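Long-range contact in soluble lytic transglycosylase B3 (Pseudomonas aeruginosa, PDB 5ANZ), which probably cleaves the glycan strands of peptidoglycan as a calcium-binding lytic transglycosylase taking part in turnover of the bacterial cell wall: residues R365-P379 with V382-A396. Residues are numbered along the deposited sequence; the frame is centred on the assembly and turned at random.
Sequences RIELQRQLAARGHDP and VDGIIGANTRKAIRA
Gly384 comes within 4.4 Å of Ile366, CA to CA, where the loop 382-387 runs past helix 365-374; helix 388-396 then passes that helix at 55°, with 10.3 Å between the axes. Gln369 joins both. Its chain, extended beyond CG, carries the buried amide to the loop, where OE1 accepts from Gly384 N at 2.8 Å, the donor tilted 20° from the carbonyl plane. On the other side of the amide, NE2 gives both hydrogens away close to the amide plane, to Asp383 OD1 at 3.1 Å and to Thr390 OG1 at 3.0 Å, which fixes the rotation of the group. Asp383 OD1 also takes Ile385 N from the opposite face of the carboxylate, closing an Asx turn. One turn of helix earlier, Arg365 bends at chi3 (-62°) and sets NE 2.9 Å from Gly384 O, in the guanidinium plane; a water bridges Arg365 NH2 to the same oxygen. Beside these bonds, Ile366 CG1 packs on Gly384 CA at 3.6 Å, and its CG2 touches Val382 CG1, the two side chains crossing at about a right angle. Deeper in, Leu372 CD1 rests on Ile394 CG1 and Leu368 CD2 meets Ile394 CD1, Pro409 covering both Leu368 and Ile394. Beyond the Schellman motif at Gly376, Pro379 CB and the backbone of His377 pack on Ala393 CB, while His377 ND1 sits 3.4 Å from Ala396 CB and its NE2 bonds to Glu400. Two helices joined by a loop that folds back on the first, with helix 411-417 also against it, fit the small three-helix peptidoglycan-binding domain (PG_binding_1) assigned here.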
loop_
_atom_site.group_PDB
_atom_site.type_symbol
_atom_site.label_atom_id
_atom_site.label_comp_id
_atom_site.label_asym_id
_atom_site.label_seq_id
_atom_site.Cartn_x
_atom_site.Cartn_y
_atom_site.Cartn_z
ATOM N N ARG A 365 1.049 8.412 19.997
ATOM C CA ARG A 365 2.157 7.577 19.539
ATOM C C ARG A 365 3.497 8.202 19.924
ATOM O O ARG A 365 4.452 7.501 20.285
ATOM C CB ARG A 365 2.092 7.363 18.029
ATOM C CG ARG A 365 0.907 6.503 17.575
ATOM C CD ARG A 365 1.037 6.081 16.116
ATOM N NE ARG A 365 1.047 7.215 15.195
ATOM C CZ ARG A 365 -0.044 7.761 14.666
ATOM N NH1 ARG A 365 -1.246 7.287 14.972
ATOM N NH2 ARG A 365 0.065 8.784 13.832
ATOM N N ILE A 366 3.569 9.524 19.837
ATOM C CA ILE A 366 4.770 10.242 20.242
ATOM C C ILE A 366 4.957 10.132 21.738
ATOM O O ILE A 366 6.072 9.889 22.225
ATOM C CB ILE A 366 4.697 11.725 19.817
ATOM C CG1 ILE A 366 4.898 11.826 18.306
ATOM C CG2 ILE A 366 5.729 12.566 20.572
ATOM C CD1 ILE A 366 4.371 13.118 17.706
ATOM N N GLU A 367 3.861 10.292 22.471
ATOM C CA GLU A 367 3.915 10.184 23.920
ATOM C C GLU A 367 4.388 8.790 24.315
ATOM O O GLU A 367 5.191 8.647 25.240
ATOM C CB GLU A 367 2.555 10.477 24.554
ATOM C CG GLU A 367 2.619 10.661 26.066
ATOM C CD GLU A 367 1.252 10.832 26.703
ATOM O OE1 GLU A 367 0.242 10.896 25.966
ATOM O OE2 GLU A 367 1.190 10.899 27.950
ATOM N N LEU A 368 3.885 7.772 23.615
ATOM C CA LEU A 368 4.262 6.390 23.903
ATOM C C LEU A 368 5.758 6.195 23.763
ATOM O O LEU A 368 6.395 5.553 24.609
ATOM C CB LEU A 368 3.529 5.420 22.972
ATOM C CG LEU A 368 4.045 3.975 23.050
ATOM C CD1 LEU A 368 3.789 3.410 24.429
ATOM C CD2 LEU A 368 3.406 3.110 21.974
ATOM N N GLN A 369 6.317 6.735 22.686
ATOM C CA GLN A 369 7.746 6.585 22.434
ATOM C C GLN A 369 8.562 7.284 23.511
ATOM O O GLN A 369 9.597 6.764 23.951
ATOM C CB GLN A 369 8.109 7.122 21.049
ATOM C CG GLN A 369 7.716 6.172 19.911
ATOM C CD GLN A 369 7.829 6.806 18.540
ATOM O OE1 GLN A 369 7.635 8.009 18.383
ATOM N NE2 GLN A 369 8.145 5.992 17.535
ATOM N N ARG A 370 8.094 8.454 23.949
ATOM C CA ARG A 370 8.801 9.198 24.992
ATOM C C ARG A 370 8.711 8.477 26.343
ATOM O O ARG A 370 9.677 8.466 27.122
ATOM C CB ARG A 370 8.253 10.626 25.097
ATOM C CG ARG A 370 8.596 11.505 23.903
ATOM C CD ARG A 370 8.074 12.923 24.098
ATOM N NE ARG A 370 8.445 13.812 23.001
ATOM C CZ ARG A 370 7.728 14.862 22.618
ATOM N NH1 ARG A 370 6.597 15.160 23.246
ATOM N NH2 ARG A 370 8.140 15.622 21.613
ATOM N N GLN A 371 7.566 7.860 26.615
ATOM C CA GLN A 371 7.371 7.146 27.878
ATOM C C GLN A 371 8.196 5.866 27.917
ATOM O O GLN A 371 8.735 5.498 28.966
ATOM C CB GLN A 371 5.889 6.823 28.097
ATOM C CG GLN A 371 5.071 7.996 28.622
ATOM C CD GLN A 371 5.310 8.236 30.094
ATOM O OE1 GLN A 371 4.568 7.740 30.943
ATOM N NE2 GLN A 371 6.361 8.985 30.409
ATOM N N LEU A 372 8.297 5.194 26.774
ATOM C CA LEU A 372 9.113 3.985 26.677
ATOM C C LEU A 372 10.573 4.321 26.958
ATOM O O LEU A 372 11.239 3.642 27.754
ATOM C CB LEU A 372 8.971 3.341 25.291
ATOM C CG LEU A 372 7.640 2.657 24.978
ATOM C CD1 LEU A 372 7.482 2.457 23.482
ATOM C CD2 LEU A 372 7.539 1.324 25.724
ATOM N N ALA A 373 11.070 5.368 26.305
ATOM C CA ALA A 373 12.463 5.764 26.476
ATOM C C ALA A 373 12.717 6.136 27.931
ATOM O O ALA A 373 13.785 5.853 28.483
ATOM C CB ALA A 373 12.813 6.922 25.552
ATOM N N ALA A 374 11.720 6.748 28.558
ATOM C CA ALA A 374 11.853 7.191 29.947
ATOM C C ALA A 374 11.971 6.032 30.930
ATOM O O ALA A 374 12.520 6.187 32.018
ATOM C CB ALA A 374 10.679 8.074 30.325
ATOM N N ARG A 375 11.447 4.872 30.550
ATOM C CA ARG A 375 11.557 3.694 31.404
ATOM C C ARG A 375 12.713 2.799 30.974
ATOM O O ARG A 375 12.875 1.689 31.484
ATOM C CB ARG A 375 10.247 2.908 31.392
ATOM C CG ARG A 375 9.102 3.628 32.085
ATOM C CD ARG A 375 7.854 2.767 32.098
ATOM N NE ARG A 375 8.124 1.431 32.624
ATOM C CZ ARG A 375 8.057 1.111 33.912
ATOM N NH1 ARG A 375 7.730 2.031 34.811
ATOM N NH2 ARG A 375 8.318 -0.129 34.302
ATOM N N GLY A 376 13.521 3.278 30.034
ATOM C CA GLY A 376 14.690 2.532 29.606
ATOM C C GLY A 376 14.427 1.507 28.516
ATOM O O GLY A 376 15.243 0.615 28.287
ATOM N N HIS A 377 13.286 1.617 27.841
ATOM C CA HIS A 377 13.037 0.783 26.668
ATOM C C HIS A 377 13.124 1.664 25.437
ATOM O O HIS A 377 12.126 2.231 25.004
ATOM C CB HIS A 377 11.678 0.088 26.758
ATOM C CG HIS A 377 11.526 -0.761 27.980
ATOM N ND1 HIS A 377 12.309 -1.876 28.209
ATOM C CD2 HIS A 377 10.715 -0.646 29.054
ATOM C CE1 HIS A 377 11.969 -2.418 29.362
ATOM N NE2 HIS A 377 11.005 -1.691 29.899
ATOM N N ASP A 378 14.327 1.789 24.891
ATOM C CA ASP A 378 14.578 2.734 23.813
ATOM C C ASP A 378 13.860 2.334 22.531
ATOM O O ASP A 378 14.088 1.246 22.009
ATOM C CB ASP A 378 16.079 2.856 23.556
ATOM C CG ASP A 378 16.393 3.612 22.283
ATOM O OD1 ASP A 378 15.661 4.571 21.955
ATOM O OD2 ASP A 378 17.375 3.242 21.607
ATOM N N PRO A 379 12.981 3.214 22.023
ATOM C CA PRO A 379 12.237 2.932 20.792
ATOM C C PRO A 379 12.916 3.486 19.544
ATOM O O PRO A 379 12.337 3.432 18.460
ATOM C CB PRO A 379 10.908 3.647 21.031
ATOM C CG PRO A 379 11.314 4.860 21.804
ATOM C CD PRO A 379 12.473 4.424 22.695
ATOM N N VAL A 382 12.042 9.524 18.261
ATOM C CA VAL A 382 10.675 9.898 18.607
ATOM C C VAL A 382 9.991 10.586 17.431
ATOM O O VAL A 382 9.972 11.810 17.348
ATOM C CB VAL A 382 10.641 10.837 19.835
ATOM C CG1 VAL A 382 9.215 11.273 20.131
ATOM C CG2 VAL A 382 11.255 10.148 21.047
ATOM N N ASP A 383 9.424 9.795 16.526
ATOM C CA ASP A 383 8.850 10.326 15.293
ATOM C C ASP A 383 7.351 10.066 15.169
ATOM O O ASP A 383 6.718 10.502 14.211
ATOM C CB ASP A 383 9.572 9.730 14.082
ATOM C CG ASP A 383 9.671 8.212 14.146
ATOM O OD1 ASP A 383 8.938 7.587 14.947
ATOM O OD2 ASP A 383 10.485 7.643 13.388
ATOM N N GLY A 384 6.788 9.349 16.134
ATOM C CA GLY A 384 5.383 8.996 16.090
ATOM C C GLY A 384 5.091 7.827 15.165
ATOM O O GLY A 384 3.932 7.476 14.943
ATOM N N ILE A 385 6.140 7.219 14.624
ATOM C CA ILE A 385 5.968 6.066 13.746
ATOM C C ILE A 385 6.289 4.758 14.457
ATOM O O ILE A 385 7.426 4.529 14.881
ATOM C CB ILE A 385 6.847 6.182 12.498
ATOM C CG1 ILE A 385 6.413 7.388 11.664
ATOM C CG2 ILE A 385 6.781 4.893 11.683
ATOM C CD1 ILE A 385 7.291 7.643 10.462
ATOM N N ILE A 386 5.284 3.898 14.583
ATOM C CA ILE A 386 5.479 2.610 15.236
ATOM C C ILE A 386 6.127 1.623 14.278
ATOM O O ILE A 386 5.438 0.834 13.635
ATOM C CB ILE A 386 4.159 2.001 15.745
ATOM C CG1 ILE A 386 3.364 3.021 16.558
ATOM C CG2 ILE A 386 4.439 0.734 16.555
ATOM C CD1 ILE A 386 4.164 3.707 17.644
ATOM N N GLY A 387 7.452 1.670 14.188
ATOM C CA GLY A 387 8.188 0.752 13.339
ATOM C C GLY A 387 8.848 -0.355 14.139
ATOM O O GLY A 387 8.532 -0.568 15.312
ATOM N N ALA A 388 9.777 -1.058 13.500
ATOM C CA ALA A 388 10.441 -2.200 14.120
ATOM C C ALA A 388 11.087 -1.850 15.460
ATOM O O ALA A 388 10.987 -2.614 16.424
ATOM C CB ALA A 388 11.480 -2.770 13.177
ATOM N N ASN A 389 11.766 -0.710 15.517
ATOM C CA ASN A 389 12.453 -0.306 16.739
ATOM C C ASN A 389 11.474 -0.054 17.875
ATOM O O ASN A 389 11.708 -0.447 19.016
ATOM C CB ASN A 389 13.293 0.948 16.497
ATOM C CG ASN A 389 14.389 0.727 15.479
ATOM O OD1 ASN A 389 14.913 -0.380 15.341
ATOM N ND2 ASN A 389 14.747 1.784 14.758
ATOM N N THR A 390 10.374 0.614 17.564
ATOM C CA THR A 390 9.380 0.896 18.584
ATOM C C THR A 390 8.693 -0.390 19.041
ATOM O O THR A 390 8.409 -0.557 20.220
ATOM C CB THR A 390 8.335 1.903 18.084
ATOM O OG1 THR A 390 8.994 3.129 17.739
ATOM C CG2 THR A 390 7.319 2.178 19.166
ATOM N N ARG A 391 8.442 -1.307 18.115
ATOM C CA ARG A 391 7.797 -2.559 18.479
ATOM C C ARG A 391 8.695 -3.350 19.427
ATOM O O ARG A 391 8.222 -4.001 20.360
ATOM C CB ARG A 391 7.454 -3.383 17.228
ATOM C CG ARG A 391 6.288 -2.798 16.437
ATOM C CD ARG A 391 5.754 -3.769 15.397
ATOM N NE ARG A 391 6.760 -4.087 14.389
ATOM C CZ ARG A 391 6.941 -3.395 13.269
ATOM N NH1 ARG A 391 6.180 -2.338 13.004
ATOM N NH2 ARG A 391 7.884 -3.762 12.411
ATOM N N LYS A 392 9.996 -3.268 19.194
ATOM C CA LYS A 392 10.971 -3.916 20.057
ATOM C C LYS A 392 10.850 -3.380 21.483
ATOM O O LYS A 392 10.817 -4.137 22.461
ATOM C CB LYS A 392 12.382 -3.689 19.510
ATOM C CG LYS A 392 13.419 -4.669 19.999
ATOM C CD LYS A 392 14.740 -4.455 19.274
ATOM C CE LYS A 392 15.778 -5.472 19.716
ATOM N NZ LYS A 392 15.348 -6.867 19.409
ATOM N N ALA A 393 10.773 -2.056 21.588
ATOM C CA ALA A 393 10.661 -1.387 22.872
ATOM C C ALA A 393 9.337 -1.721 23.526
ATOM O O ALA A 393 9.260 -1.934 24.732
ATOM C CB ALA A 393 10.793 0.109 22.692
ATOM N N ILE A 394 8.283 -1.745 22.719
ATOM C CA ILE A 394 6.971 -2.089 23.230
ATOM C C ILE A 394 6.988 -3.498 23.817
ATOM O O ILE A 394 6.501 -3.708 24.926
ATOM C CB ILE A 394 5.901 -1.970 22.131
ATOM C CG1 ILE A 394 5.721 -0.502 21.757
ATOM C CG2 ILE A 394 4.578 -2.560 22.594
ATOM C CD1 ILE A 394 4.885 -0.303 20.518
ATOM N N ARG A 395 7.563 -4.452 23.092
ATOM C CA ARG A 395 7.610 -5.833 23.569
ATOM C C ARG A 395 8.372 -5.955 24.891
ATOM O O ARG A 395 7.972 -6.714 25.776
ATOM C CB ARG A 395 8.238 -6.744 22.518
ATOM C CG ARG A 395 7.405 -6.866 21.270
ATOM C CD ARG A 395 7.896 -8.024 20.417
ATOM N NE ARG A 395 6.872 -8.441 19.469
ATOM C CZ ARG A 395 6.827 -8.062 18.199
ATOM N NH1 ARG A 395 7.764 -7.256 17.711
ATOM N NH2 ARG A 395 5.845 -8.502 17.417
ATOM N N ALA A 396 9.463 -5.209 25.036
ATOM C CA ALA A 396 10.229 -5.263 26.285
ATOM C C ALA A 396 9.389 -4.719 27.441
ATOM O O ALA A 396 9.421 -5.239 28.561
ATOM C CB ALA A 396 11.524 -4.478 26.163
HETATM O O HOH W 1 2.344 8.729 12.587
HETATM O O HOH W 2 14.505 -0.247 19.786
#